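Local coordinates for Rho guanyl nucleotide exchange factor (Rom2), putative (PDB 5O51), which probably activates Rho-type GTPases as a guanine-nucleotide exchange factor, represented here by its CNH domain, a seven-bladed beta-propeller, at residues Glu72-Leu77 against Gly123-Cys128; Lys108-Ala113 against Thr138-Glu143; Arg187-Val192 against Phe198-Leu203. All coordinates share one frame; numbering follows the deposited sequence.

Seven four-stranded antiparallel sheets build the CNH propeller, the last closed by N-terminal strand 8-12 pairing beside C-terminal strand 327-333. Contacts 1 and 2 both join the blade running from strand 65-71 to strand 107-110 to the next one, from 115-120 to 169-176, with their centres about 13 Å apart and their segments alternating along the chain. Their second segments lie on neighbouring strands, 125-132 and 137-143, and a salt bridge from R124 to E143 links them. Contact 3 follows later, a hairpin inside the next blade, its centre about 18 Å from that of contact 1 and about 17 Å from that of contact 2. L190 packs on C128 and I139, and L203 on V141, so three successive blades are connected.

Contact 1. Residues Glu72-Leu77 against Gly123-Cys128; sequences EEYQLL and GRHLVC
Y74 and H125 meet at a surface seam between two blades of the beta-propeller: Y74 belongs to the turn joining strands 65-71 and 76-81, and H125 lies in the segment leading along strand 125-132 of the following blade. The backbones stay well separated, with the CA atoms of E73 and H125, the nearest pair, 10.2 Å apart, so the interface is made by side chains and buries just 91 Å² in total. Its closest approach is Y74 CE1 to H125 CE1, 3.3 Å, and H125 NE2 follows at 3.6 Å from the same Y74 CE1. Both imidazole atoms lie beside the tyrosine edge, near its plane. The ring centroids of Y74 and H125 are 5.4 Å apart with planes at 79°, yet Y74 CE1 reaches the histidine obliquely, which excludes a regular stack or edge-to-face pair. H125 holds CG between its backbone N and carbonyl carbon (chi1 64°), a rotation that brings the imidazole nearer to the turn than the direction of its CB suggests. E73 adds a looser contact: its CG stands 4.3 Å from H125 NE2, at the imidazole edge, while the carboxylate is carried away. The turn is closed on its own side by Q75, whose NE2 donates to E72 O at 2.7 Å, on a lone pair in the carbonyl plane. Q75 and L76 both face L71, forming a G1 beta bulge where strand 76-81 starts. Around the seam, Y74 also touches P144 just beyond strand 137-143, and V127 of strand 125-132 packs on L71 of strand 65-71.

Contact 2. Residues Lys108-Ala113 against Thr138-Glu143; sequences KIQGHA and TIKVYE
I109 and Q110 meet K140 and Y142 across the junction of two propeller blades, where a classic beta bulge near the end of strand 107-110, with both residues facing L85, meets strand 137-143. The apolar part is a CH-pi contact: I109 CG2, the branch carried over the ring by standing anti to the backbone N, lies over one face of the Y142 ring, 3.7 Å from its centroid and 17° off the ring normal, displaced toward the rim.

The polar part converges on Q110 OE1, at the edge of the Y142 ring and near its plane. Y142 OH donates to Q110 OE1 in a weak bond of 3.3 Å, and K140 NZ in another weak one of 3.5 Å. S129 OG supplies a further weak bond, so this carbonyl of a buried glutamine is shared among three weak bonds. The aliphatic chain of K140 also runs past it, with K140 CD 3.3 Å from Q110 OE1. The amide and phenol planes stand 60° apart. On the other side of the amide, Q110 NE2 fixes its rotation by donating to H112 O at 3.0 Å, with an N-H...O angle of 147°.

Contact 3. Residues Arg187-Val192 against Phe198-Leu203; sequences RSTLCV and FEVVSL
The F198 ring is approached at a slant by C191 SG and V192 O, within the antiparallel beta hairpin 189-194/197-202 of one propeller blade. C191 SG stands 4.8 Å from the F198 centroid and 53° off the ring normal, a Cys sulfur-aromatic contact. C191 SG also lies 3.8 Å from F198 CB, and SG is put there by standing anti to the backbone N of C191 (chi1 -168°). Beyond the hairpin the F198 ring meets the ring of Y244, and F198 and C191 both touch I233 of strand 230-236 in the next blade.

Two hydrogen-bonded pairs set the register. L190 and V201 exchange bonds, L190 N to V201 O and V201 N to L190 O, the second being 2.8 Å long. V192 and E199 do likewise; V192 N points almost straight at E199 O, with an angle of 177° at the hydrogen, although the donor sits above the carbonyl plane. T189-S202 and C191-V200 are the non-hydrogen-bonded pairs, and the strands run nearly antiparallel.

One sheet face carries T189, C191, V200 and S202. On it T189 and V200 cross at about a right angle, T189 CG2 lying 3.6 Å from V200 CG1. T189 OG1 is directed at V201 O as well, but the modelled separation is too short to trust. L190, V192, E199 and V201 occupy the other face, from which V201 touches T208 of strand 208-210. As the hairpin ends, L203 N makes a weak bond to S188 O, and L203 folds back over that end: its CD2 lies 4.2 Å from L190 CG, while its CB comes within 3.5 Å of S188 O.

Contact 1. Residues Glu72-Leu77 against Gly123-Cys128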
ATOM      1  N   GLU A  72      -5.290 -13.365  -6.421  1.00 46.73           N
ATOM      2  CA  GLU A  72      -6.454 -13.701  -7.254  1.00 57.59           C
ATOM      3  C   GLU A  72      -6.273 -15.088  -7.912  1.00 54.38           C
ATOM      4  O   GLU A  72      -7.262 -15.811  -8.151  1.00 50.79           O
ATOM      5  CB  GLU A  72      -6.724 -12.568  -8.285  1.00 66.97           C
ATOM      6  CG  GLU A  72      -8.130 -12.540  -8.900  1.00 75.88           C
ATOM      7  CD  GLU A  72      -9.079 -11.460  -8.326  1.00 77.34           C
ATOM      8  OE1 GLU A  72      -9.325 -11.471  -7.112  1.00 67.94           O
ATOM      9  OE2 GLU A  72      -9.630 -10.625  -9.094  1.00 78.68           O
ATOM     10  N   GLU A  73      -5.013 -15.462  -8.119  1.00 53.24           N
ATOM     11  CA  GLU A  73      -4.640 -16.723  -8.757  1.00 65.98           C
ATOM     12  C   GLU A  73      -5.042 -17.921  -7.897  1.00 64.25           C
ATOM     13  O   GLU A  73      -5.400 -18.976  -8.465  1.00 55.02           O
ATOM     14  CB  GLU A  73      -3.123 -16.740  -9.075  1.00 68.49           C
ATOM     15  CG  GLU A  73      -2.567 -18.036  -9.647  1.00 86.32           C
ATOM     16  CD  GLU A  73      -3.070 -18.348 -11.054  1.00 95.24           C
ATOM     17  OE1 GLU A  73      -2.800 -17.551 -11.982  1.00108.81           O
ATOM     18  OE2 GLU A  73      -3.720 -19.399 -11.239  1.00 92.71           O
ATOM     19  N   TYR A  74      -4.959 -17.729  -6.562  1.00 57.06           N
ATOM     20  CA  TYR A  74      -5.309 -18.729  -5.533  1.00 55.08           C
ATOM     21  C   TYR A  74      -6.660 -18.487  -4.859  1.00 49.99           C
ATOM     22  O   TYR A  74      -6.996 -19.122  -3.857  1.00 46.94           O
ATOM     23  CB  TYR A  74      -4.217 -18.733  -4.476  1.00 57.39           C
ATOM     24  CG  TYR A  74      -2.980 -19.277  -5.068  1.00 62.45           C
ATOM     25  CD1 TYR A  74      -2.106 -18.466  -5.765  1.00 72.07           C
ATOM     26  CD2 TYR A  74      -2.720 -20.639  -5.015  1.00 68.93           C
ATOM     27  CE1 TYR A  74      -0.972 -18.994  -6.364  1.00 82.27           C
ATOM     28  CE2 TYR A  74      -1.594 -21.182  -5.600  1.00 73.36           C
ATOM     29  CZ  TYR A  74      -0.716 -20.357  -6.272  1.00 84.01           C
ATOM     30  OH  TYR A  74       0.417 -20.891  -6.841  1.00 82.79           O
ATOM     31  N   GLN A  75      -7.417 -17.536  -5.390  1.00 45.24           N
ATOM     32  CA  GLN A  75      -8.718 -17.176  -4.850  1.00 44.62           C
ATOM     33  C   GLN A  75      -8.682 -16.998  -3.304  1.00 42.80           C
ATOM     34  O   GLN A  75      -9.541 -17.518  -2.604  1.00 40.87           O
ATOM     35  CB  GLN A  75      -9.753 -18.197  -5.317  1.00 49.02           C
ATOM     36  CG  GLN A  75      -9.988 -18.191  -6.859  1.00 50.43           C
ATOM     37  CD  GLN A  75     -10.688 -16.896  -7.306  1.00 54.77           C
ATOM     38  OE1 GLN A  75     -11.918 -16.712  -7.124  1.00 51.56           O
ATOM     39  NE2 GLN A  75      -9.893 -15.960  -7.813  1.00 53.73           N
ATOM     40  N   LEU A  76      -7.683 -16.244  -2.822  1.00 42.23           N
ATOM     41  CA  LEU A  76      -7.544 -15.905  -1.392  1.00 45.87           C
ATOM     42  C   LEU A  76      -7.733 -14.410  -1.129  1.00 41.39           C
ATOM     43  O   LEU A  76      -7.128 -13.521  -1.821  1.00 37.38           O
ATOM     44  CB  LEU A  76      -6.187 -16.353  -0.822  1.00 46.17           C
ATOM     45  CG  LEU A  76      -5.911 -17.847  -0.806  1.00 54.33           C
ATOM     46  CD1 LEU A  76      -4.540 -18.125  -0.202  1.00 57.29           C
ATOM     47  CD2 LEU A  76      -6.978 -18.625  -0.083  1.00 53.69           C
ATOM     48  N   LEU A  77      -8.571 -14.129  -0.130  1.00 42.10           N
ATOM     49  CA  LEU A  77      -8.642 -12.829   0.494  1.00 38.33           C
ATOM     50  C   LEU A  77      -7.699 -12.769   1.717  1.00 44.11           C
ATOM     51  O   LEU A  77      -7.800 -13.567   2.616  1.00 43.97           O
ATOM     52  CB  LEU A  77     -10.080 -12.510   0.878  1.00 41.91           C
ATOM     53  CG  LEU A  77     -10.326 -11.139   1.486  1.00 39.24           C
ATOM     54  CD1 LEU A  77     -10.245 -10.027   0.446  1.00 40.62           C
ATOM     55  CD2 LEU A  77     -11.709 -11.158   2.164  1.00 41.97           C
ATOM     56  N   GLY A 123      11.473 -17.914  -6.133  1.00100.57           N
ATOM     57  CA  GLY A 123      10.460 -18.774  -6.791  1.00103.72           C
ATOM     58  C   GLY A 123       9.104 -18.794  -6.091  1.00109.24           C
ATOM     59  O   GLY A 123       8.917 -18.173  -5.039  1.00 97.94           O
ATOM     60  N   ARG A 124       8.150 -19.510  -6.683  1.00122.82           N
ATOM     61  CA  ARG A 124       6.713 -19.363  -6.339  1.00134.15           C
ATOM     62  C   ARG A 124       6.305 -17.876  -6.339  1.00126.28           C
ATOM     63  O   ARG A 124       6.982 -17.045  -6.961  1.00137.13           O
ATOM     64  CB  ARG A 124       6.355 -20.061  -5.009  1.00136.36           C
ATOM     65  CG  ARG A 124       6.329 -21.585  -5.099  1.00134.75           C
ATOM     66  CD  ARG A 124       7.727 -22.159  -4.999  1.00137.83           C
ATOM     67  NE  ARG A 124       8.369 -21.698  -3.761  1.00141.45           N
ATOM     68  CZ  ARG A 124       9.632 -21.289  -3.622  1.00137.39           C
ATOM     69  NH1 ARG A 124      10.483 -21.246  -4.649  1.00137.89           N
ATOM     70  NH2 ARG A 124      10.056 -20.908  -2.418  1.00133.81           N
ATOM     71  N   HIS A 125       5.179 -17.536  -5.717  1.00115.35           N
ATOM     72  CA  HIS A 125       4.944 -16.142  -5.368  1.00103.02           C
ATOM     73  C   HIS A 125       4.286 -16.002  -4.006  1.00 81.23           C
ATOM     74  O   HIS A 125       3.719 -16.938  -3.528  1.00 69.97           O
ATOM     75  CB  HIS A 125       4.260 -15.382  -6.499  1.00 93.45           C
ATOM     76  CG  HIS A 125       2.886 -15.852  -6.857  1.00 95.08           C
ATOM     77  ND1 HIS A 125       1.820 -15.763  -5.991  1.00 87.21           N
ATOM     78  CD2 HIS A 125       2.379 -16.286  -8.040  1.00 89.05           C
ATOM     79  CE1 HIS A 125       0.722 -16.146  -6.618  1.00 95.73           C
ATOM     80  NE2 HIS A 125       1.034 -16.466  -7.863  1.00 89.00           N
ATOM     81  N   LEU A 126       4.396 -14.813  -3.403  1.00 81.73           N
ATOM     82  CA  LEU A 126       4.629 -14.700  -1.953  1.00 74.17           C
ATOM     83  C   LEU A 126       3.786 -13.702  -1.171  1.00 67.06           C
ATOM     84  O   LEU A 126       3.149 -12.844  -1.755  1.00 58.96           O
ATOM     85  CB  LEU A 126       6.103 -14.360  -1.740  1.00 74.67           C
ATOM     86  CG  LEU A 126       7.113 -15.385  -2.246  1.00 75.67           C
ATOM     87  CD1 LEU A 126       8.493 -14.779  -2.082  1.00 85.94           C
ATOM     88  CD2 LEU A 126       7.026 -16.714  -1.506  1.00 74.95           C
ATOM     89  N   VAL A 127       3.785 -13.873   0.154  1.00 59.53           N
ATOM     90  CA  VAL A 127       3.159 -12.973   1.129  1.00 58.90           C
ATOM     91  C   VAL A 127       4.178 -12.710   2.283  1.00 51.99           C
ATOM     92  O   VAL A 127       4.629 -13.654   2.862  1.00 52.70           O
ATOM     93  CB  VAL A 127       1.887 -13.629   1.735  1.00 54.62           C
ATOM     94  CG1 VAL A 127       1.204 -12.720   2.736  1.00 55.94           C
ATOM     95  CG2 VAL A 127       0.884 -14.009   0.666  1.00 59.96           C
ATOM     96  N   CYS A 128       4.523 -11.454   2.600  1.00 53.60           N
ATOM     97  CA  CYS A 128       5.384 -11.134   3.774  1.00 53.67           C
ATOM     98  C   CYS A 128       4.593 -10.442   4.824  1.00 56.30           C
ATOM     99  O   CYS A 128       3.829  -9.541   4.503  1.00 56.21           O
ATOM    100  CB  CYS A 128       6.543 -10.191   3.474  1.00 54.88           C
ATOM    101  SG  CYS A 128       7.280 -10.479   1.890  1.00 78.35           S
TER

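Contact 2. Residues Lys108-Ala113 against Thr138-Glu143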
ATOM      1  N   LYS A 108      -5.856 -18.536  10.308  1.00 49.37           N
ATOM      2  CA  LYS A 108      -4.712 -17.768  10.871  1.00 52.28           C
ATOM      3  C   LYS A 108      -3.388 -17.971  10.126  1.00 57.38           C
ATOM      4  O   LYS A 108      -2.999 -19.092   9.850  1.00 54.54           O
ATOM      5  CB  LYS A 108      -4.498 -18.168  12.313  1.00 58.47           C
ATOM      6  CG  LYS A 108      -3.548 -17.260  13.046  1.00 67.69           C
ATOM      7  CD  LYS A 108      -3.570 -17.618  14.525  1.00 77.13           C
ATOM      8  CE  LYS A 108      -2.764 -16.644  15.367  1.00 82.68           C
ATOM      9  NZ  LYS A 108      -2.418 -17.163  16.729  1.00 89.82           N
ATOM     10  N   ILE A 109      -2.714 -16.896   9.754  1.00 57.70           N
ATOM     11  CA  ILE A 109      -1.428 -17.049   9.073  1.00 58.60           C
ATOM     12  C   ILE A 109      -0.353 -16.680  10.068  1.00 56.65           C
ATOM     13  O   ILE A 109       0.572 -17.425  10.258  1.00 62.97           O
ATOM     14  CB  ILE A 109      -1.278 -16.203   7.801  1.00 57.38           C
ATOM     15  CG1 ILE A 109      -2.332 -16.594   6.763  1.00 56.00           C
ATOM     16  CG2 ILE A 109       0.131 -16.377   7.201  1.00 57.81           C
ATOM     17  CD1 ILE A 109      -2.633 -15.458   5.816  1.00 60.63           C
ATOM     18  N   GLN A 110      -0.508 -15.533  10.695  1.00 54.56           N
ATOM     19  CA  GLN A 110       0.368 -15.077  11.713  1.00 54.69           C
ATOM     20  C   GLN A 110      -0.429 -14.289  12.763  1.00 65.75           C
ATOM     21  O   GLN A 110      -1.284 -13.406  12.424  1.00 53.21           O
ATOM     22  CB  GLN A 110       1.387 -14.175  11.078  1.00 61.70           C
ATOM     23  CG  GLN A 110       2.272 -13.453  12.073  1.00 67.53           C
ATOM     24  CD  GLN A 110       3.608 -13.084  11.464  1.00 73.22           C
ATOM     25  OE1 GLN A 110       4.284 -13.933  10.868  1.00 92.86           O
ATOM     26  NE2 GLN A 110       4.012 -11.824  11.629  1.00 73.03           N
ATOM     27  N   GLY A 111      -0.055 -14.546  14.020  1.00 60.03           N
ATOM     28  CA  GLY A 111      -0.726 -14.013  15.186  1.00 55.21           C
ATOM     29  C   GLY A 111      -0.616 -12.547  15.486  1.00 57.94           C
ATOM     30  O   GLY A 111      -1.618 -11.941  15.942  1.00 68.27           O
ATOM     31  N   HIS A 112       0.579 -11.983  15.270  1.00 56.18           N
ATOM     32  CA  HIS A 112       0.892 -10.597  15.622  1.00 58.99           C
ATOM     33  C   HIS A 112       1.593 -10.028  14.395  1.00 58.26           C
ATOM     34  O   HIS A 112       2.562 -10.598  13.969  1.00 69.71           O
ATOM     35  CB  HIS A 112       1.801 -10.535  16.872  1.00 67.93           C
ATOM     36  CG  HIS A 112       1.868  -9.177  17.507  1.00 74.25           C
ATOM     37  ND1 HIS A 112       2.713  -8.186  17.058  1.00 75.82           N
ATOM     38  CD2 HIS A 112       1.171  -8.638  18.535  1.00 77.93           C
ATOM     39  CE1 HIS A 112       2.528  -7.091  17.775  1.00 80.24           C
ATOM     40  NE2 HIS A 112       1.604  -7.344  18.686  1.00 81.85           N
ATOM     41  N   ALA A 113       1.073  -8.958  13.792  1.00 57.36           N
ATOM     42  CA  ALA A 113       1.703  -8.340  12.604  1.00 51.23           C
ATOM     43  C   ALA A 113       1.275  -6.922  12.504  1.00 48.20           C
ATOM     44  O   ALA A 113       0.106  -6.574  12.754  1.00 57.29           O
ATOM     45  CB  ALA A 113       1.334  -9.102  11.321  1.00 50.05           C
ATOM     46  N   THR A 138      10.822  -7.848  12.326  1.00 63.71           N
ATOM     47  CA  THR A 138      10.917  -9.272  12.011  1.00 68.10           C
ATOM     48  C   THR A 138      10.056  -9.533  10.795  1.00 74.15           C
ATOM     49  O   THR A 138       8.862  -9.185  10.808  1.00 61.91           O
ATOM     50  CB  THR A 138      10.377 -10.110  13.158  1.00 68.72           C
ATOM     51  OG1 THR A 138      11.105  -9.782  14.347  1.00 73.50           O
ATOM     52  CG2 THR A 138      10.455 -11.625  12.819  1.00 71.01           C
ATOM     53  N   ILE A 139      10.648 -10.149   9.769  1.00 63.21           N
ATOM     54  CA  ILE A 139       9.971 -10.378   8.513  1.00 61.11           C
ATOM     55  C   ILE A 139       9.754 -11.865   8.257  1.00 62.75           C
ATOM     56  O   ILE A 139      10.717 -12.618   8.216  1.00 72.44           O
ATOM     57  CB  ILE A 139      10.786  -9.824   7.330  1.00 53.36           C
ATOM     58  CG1 ILE A 139      10.827  -8.294   7.342  1.00 62.48           C
ATOM     59  CG2 ILE A 139      10.178 -10.294   6.024  1.00 51.57           C
ATOM     60  CD1 ILE A 139      12.073  -7.724   7.954  1.00 67.46           C
ATOM     61  N   LYS A 140       8.515 -12.260   7.960  1.00 56.85           N
ATOM     62  CA  LYS A 140       8.192 -13.643   7.635  1.00 56.64           C
ATOM     63  C   LYS A 140       7.610 -13.737   6.241  1.00 62.58           C
ATOM     64  O   LYS A 140       6.852 -12.860   5.821  1.00 70.43           O
ATOM     65  CB  LYS A 140       7.213 -14.215   8.630  1.00 56.98           C
ATOM     66  CG  LYS A 140       7.783 -14.482   9.998  1.00 69.04           C
ATOM     67  CD  LYS A 140       7.070 -15.667  10.645  1.00 72.28           C
ATOM     68  CE  LYS A 140       7.336 -15.744  12.142  1.00 78.29           C
ATOM     69  NZ  LYS A 140       6.107 -16.105  12.904  1.00 82.01           N
ATOM     70  N   VAL A 141       7.944 -14.811   5.537  1.00 58.74           N
ATOM     71  CA  VAL A 141       7.654 -14.939   4.115  1.00 63.11           C
ATOM     72  C   VAL A 141       6.877 -16.256   3.904  1.00 61.76           C
ATOM     73  O   VAL A 141       7.077 -17.161   4.660  1.00 71.89           O
ATOM     74  CB  VAL A 141       8.987 -14.841   3.364  1.00 58.94           C
ATOM     75  CG1 VAL A 141       8.776 -14.814   1.858  1.00 60.60           C
ATOM     76  CG2 VAL A 141       9.764 -13.623   3.858  1.00 61.37           C
ATOM     77  N   TYR A 142       5.928 -16.324   2.963  1.00 67.00           N
ATOM     78  CA  TYR A 142       4.971 -17.475   2.858  1.00 60.00           C
ATOM     79  C   TYR A 142       4.678 -17.858   1.441  1.00 66.94           C
ATOM     80  O   TYR A 142       4.634 -17.001   0.579  1.00 67.43           O
ATOM     81  CB  TYR A 142       3.614 -17.144   3.471  1.00 62.74           C
ATOM     82  CG  TYR A 142       3.640 -17.048   4.960  1.00 60.14           C
ATOM     83  CD1 TYR A 142       4.095 -15.894   5.571  1.00 66.82           C
ATOM     84  CD2 TYR A 142       3.225 -18.107   5.760  1.00 60.16           C
ATOM     85  CE1 TYR A 142       4.168 -15.782   6.940  1.00 63.07           C
ATOM     86  CE2 TYR A 142       3.308 -18.008   7.133  1.00 64.14           C
ATOM     87  CZ  TYR A 142       3.773 -16.836   7.711  1.00 61.40           C
ATOM     88  OH  TYR A 142       3.844 -16.672   9.071  1.00 65.33           O
ATOM     89  N   GLU A 143       4.378 -19.134   1.205  1.00 70.77           N
ATOM     90  CA  GLU A 143       4.168 -19.626  -0.162  1.00 75.67           C
ATOM     91  C   GLU A 143       2.880 -20.447  -0.255  1.00 66.87           C
ATOM     92  O   GLU A 143       2.502 -21.077   0.711  1.00 69.85           O
ATOM     93  CB  GLU A 143       5.395 -20.450  -0.622  1.00 91.79           C
ATOM     94  CG  GLU A 143       5.746 -21.702   0.211  1.00 93.02           C
ATOM     95  CD  GLU A 143       7.143 -22.305  -0.089  1.00 94.31           C
ATOM     96  OE1 GLU A 143       7.744 -22.021  -1.154  1.00 89.12           O
ATOM     97  OE2 GLU A 143       7.657 -23.073   0.761  1.00 82.42           O
TER

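Contact 3. Residues Arg187-Val192 against Phe198-Leu203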
ATOM      1  N   ARG A 187      12.634  -8.315  -7.812  1.00 74.56           N
ATOM      2  CA  ARG A 187      13.149  -9.543  -8.463  1.00 86.66           C
ATOM      3  C   ARG A 187      14.312 -10.257  -7.757  1.00 90.70           C
ATOM      4  O   ARG A 187      15.481  -9.934  -7.994  1.00 95.95           O
ATOM      5  CB  ARG A 187      13.570  -9.227  -9.897  1.00 88.77           C
ATOM      6  CG  ARG A 187      14.505  -8.032 -10.040  1.00 91.78           C
ATOM      7  CD  ARG A 187      14.945  -7.855 -11.484  1.00 88.95           C
ATOM      8  NE  ARG A 187      16.240  -8.462 -11.752  1.00 81.87           N
ATOM      9  CZ  ARG A 187      17.062  -8.128 -12.754  1.00 77.00           C
ATOM     10  NH1 ARG A 187      16.743  -7.188 -13.654  1.00 77.43           N
ATOM     11  NH2 ARG A 187      18.226  -8.753 -12.862  1.00 70.36           N
ATOM     12  N   SER A 188      13.961 -11.200  -6.881  1.00 88.96           N
ATOM     13  CA  SER A 188      14.895 -12.067  -6.129  1.00 88.58           C
ATOM     14  C   SER A 188      15.268 -11.492  -4.797  1.00 88.26           C
ATOM     15  O   SER A 188      15.915 -12.171  -3.987  1.00 86.02           O
ATOM     16  CB  SER A 188      16.190 -12.433  -6.886  1.00 95.91           C
ATOM     17  OG  SER A 188      15.916 -12.977  -8.162  1.00104.65           O
ATOM     18  N   THR A 189      14.862 -10.256  -4.541  1.00 81.41           N
ATOM     19  CA  THR A 189      15.170  -9.645  -3.281  1.00 77.72           C
ATOM     20  C   THR A 189      14.000  -8.866  -2.721  1.00 71.37           C
ATOM     21  O   THR A 189      13.146  -8.395  -3.488  1.00 67.80           O
ATOM     22  CB  THR A 189      16.379  -8.728  -3.444  1.00 74.25           C
ATOM     23  OG1 THR A 189      16.920  -8.483  -2.160  1.00 87.18           O
ATOM     24  CG2 THR A 189      16.012  -7.407  -4.057  1.00 71.84           C
ATOM     25  N   LEU A 190      14.006  -8.713  -1.397  1.00 67.70           N
ATOM     26  CA  LEU A 190      13.138  -7.763  -0.692  1.00 68.82           C
ATOM     27  C   LEU A 190      13.878  -6.465  -0.338  1.00 67.76           C
ATOM     28  O   LEU A 190      14.954  -6.520   0.266  1.00 54.03           O
ATOM     29  CB  LEU A 190      12.636  -8.338   0.609  1.00 61.15           C
ATOM     30  CG  LEU A 190      11.862  -9.643   0.597  1.00 67.25           C
ATOM     31  CD1 LEU A 190      11.562  -9.965   2.053  1.00 73.66           C
ATOM     32  CD2 LEU A 190      10.596  -9.602  -0.224  1.00 67.12           C
ATOM     33  N   CYS A 191      13.275  -5.320  -0.699  1.00 54.97           N
ATOM     34  CA  CYS A 191      13.771  -3.993  -0.324  1.00 54.04           C
ATOM     35  C   CYS A 191      12.872  -3.428   0.792  1.00 59.51           C
ATOM     36  O   CYS A 191      11.647  -3.201   0.594  1.00 56.37           O
ATOM     37  CB  CYS A 191      13.782  -3.064  -1.532  1.00 56.97           C
ATOM     38  SG  CYS A 191      14.679  -1.528  -1.263  1.00 69.71           S
ATOM     39  N   VAL A 192      13.481  -3.225   1.953  1.00 54.72           N
ATOM     40  CA  VAL A 192      12.781  -2.796   3.140  1.00 64.50           C
ATOM     41  C   VAL A 192      13.067  -1.325   3.361  1.00 63.10           C
ATOM     42  O   VAL A 192      14.230  -0.904   3.351  1.00 52.18           O
ATOM     43  CB  VAL A 192      13.212  -3.586   4.405  1.00 66.81           C
ATOM     44  CG1 VAL A 192      12.615  -2.958   5.685  1.00 70.58           C
ATOM     45  CG2 VAL A 192      12.802  -5.051   4.289  1.00 61.24           C
ATOM     46  N   PHE A 198      16.376   2.593   2.462  1.00 46.37           N
ATOM     47  CA  PHE A 198      16.083   1.367   1.763  1.00 53.20           C
ATOM     48  C   PHE A 198      17.247   0.337   1.906  1.00 61.88           C
ATOM     49  O   PHE A 198      18.358   0.602   1.455  1.00 63.03           O
ATOM     50  CB  PHE A 198      15.821   1.726   0.302  1.00 50.71           C
ATOM     51  CG  PHE A 198      14.444   2.354   0.029  1.00 49.05           C
ATOM     52  CD1 PHE A 198      13.264   1.666   0.323  1.00 48.32           C
ATOM     53  CD2 PHE A 198      14.344   3.601  -0.607  1.00 47.71           C
ATOM     54  CE1 PHE A 198      12.036   2.234   0.017  1.00 50.67           C
ATOM     55  CE2 PHE A 198      13.104   4.164  -0.940  1.00 47.96           C
ATOM     56  CZ  PHE A 198      11.955   3.475  -0.621  1.00 49.00           C
ATOM     57  N   GLU A 199      16.993  -0.812   2.528  1.00 62.39           N
ATOM     58  CA  GLU A 199      18.014  -1.856   2.675  1.00 72.56           C
ATOM     59  C   GLU A 199      17.558  -3.124   1.947  1.00 65.71           C
ATOM     60  O   GLU A 199      16.492  -3.683   2.211  1.00 64.75           O
ATOM     61  CB  GLU A 199      18.331  -2.164   4.157  1.00 81.92           C
ATOM     62  CG  GLU A 199      18.629  -0.944   5.056  1.00 92.87           C
ATOM     63  CD  GLU A 199      20.049  -0.360   4.971  1.00103.14           C
ATOM     64  OE1 GLU A 199      21.007  -1.085   4.616  1.00108.74           O
ATOM     65  OE2 GLU A 199      20.213   0.845   5.302  1.00 99.61           O
ATOM     66  N   VAL A 200      18.399  -3.578   1.030  1.00 66.50           N
ATOM     67  CA  VAL A 200      18.099  -4.716   0.165  1.00 66.82           C
ATOM     68  C   VAL A 200      18.512  -6.017   0.859  1.00 69.94           C
ATOM     69  O   VAL A 200      19.587  -6.091   1.433  1.00 79.19           O
ATOM     70  CB  VAL A 200      18.822  -4.534  -1.167  1.00 63.83           C
ATOM     71  CG1 VAL A 200      18.477  -5.638  -2.152  1.00 65.49           C
ATOM     72  CG2 VAL A 200      18.475  -3.171  -1.745  1.00 66.57           C
ATOM     73  N   VAL A 201      17.641  -7.026   0.814  1.00 82.50           N
ATOM     74  CA  VAL A 201      17.759  -8.266   1.609  1.00 75.86           C
ATOM     75  C   VAL A 201      17.493  -9.455   0.707  1.00 78.19           C
ATOM     76  O   VAL A 201      16.504  -9.495  -0.021  1.00 82.65           O
ATOM     77  CB  VAL A 201      16.786  -8.263   2.808  1.00 77.09           C
ATOM     78  CG1 VAL A 201      16.409  -9.672   3.279  1.00 81.07           C
ATOM     79  CG2 VAL A 201      17.414  -7.481   3.951  1.00 81.99           C
ATOM     80  N   SER A 202      18.376 -10.437   0.780  1.00 80.26           N
ATOM     81  CA  SER A 202      18.405 -11.507  -0.198  1.00 74.74           C
ATOM     82  C   SER A 202      17.435 -12.616   0.183  1.00 67.22           C
ATOM     83  O   SER A 202      17.510 -13.129   1.294  1.00 75.18           O
ATOM     84  CB  SER A 202      19.833 -12.039  -0.234  1.00 80.78           C
ATOM     85  OG  SER A 202      20.051 -12.980  -1.267  1.00 69.09           O
ATOM     86  N   LEU A 203      16.539 -12.999  -0.729  1.00 75.64           N
ATOM     87  CA  LEU A 203      15.555 -14.080  -0.442  1.00 86.81           C
ATOM     88  C   LEU A 203      16.219 -15.458  -0.127  1.00105.77           C
ATOM     89  O   LEU A 203      16.191 -15.884   1.034  1.00114.40           O
ATOM     90  CB  LEU A 203      14.450 -14.174  -1.524  1.00 83.47           C
ATOM     91  CG  LEU A 203      13.254 -13.190  -1.379  1.00 80.85           C
ATOM     92  CD1 LEU A 203      12.457 -12.949  -2.661  1.00 81.24           C
ATOM     93  CD2 LEU A 203      12.313 -13.682  -0.300  1.00 86.26           C
TER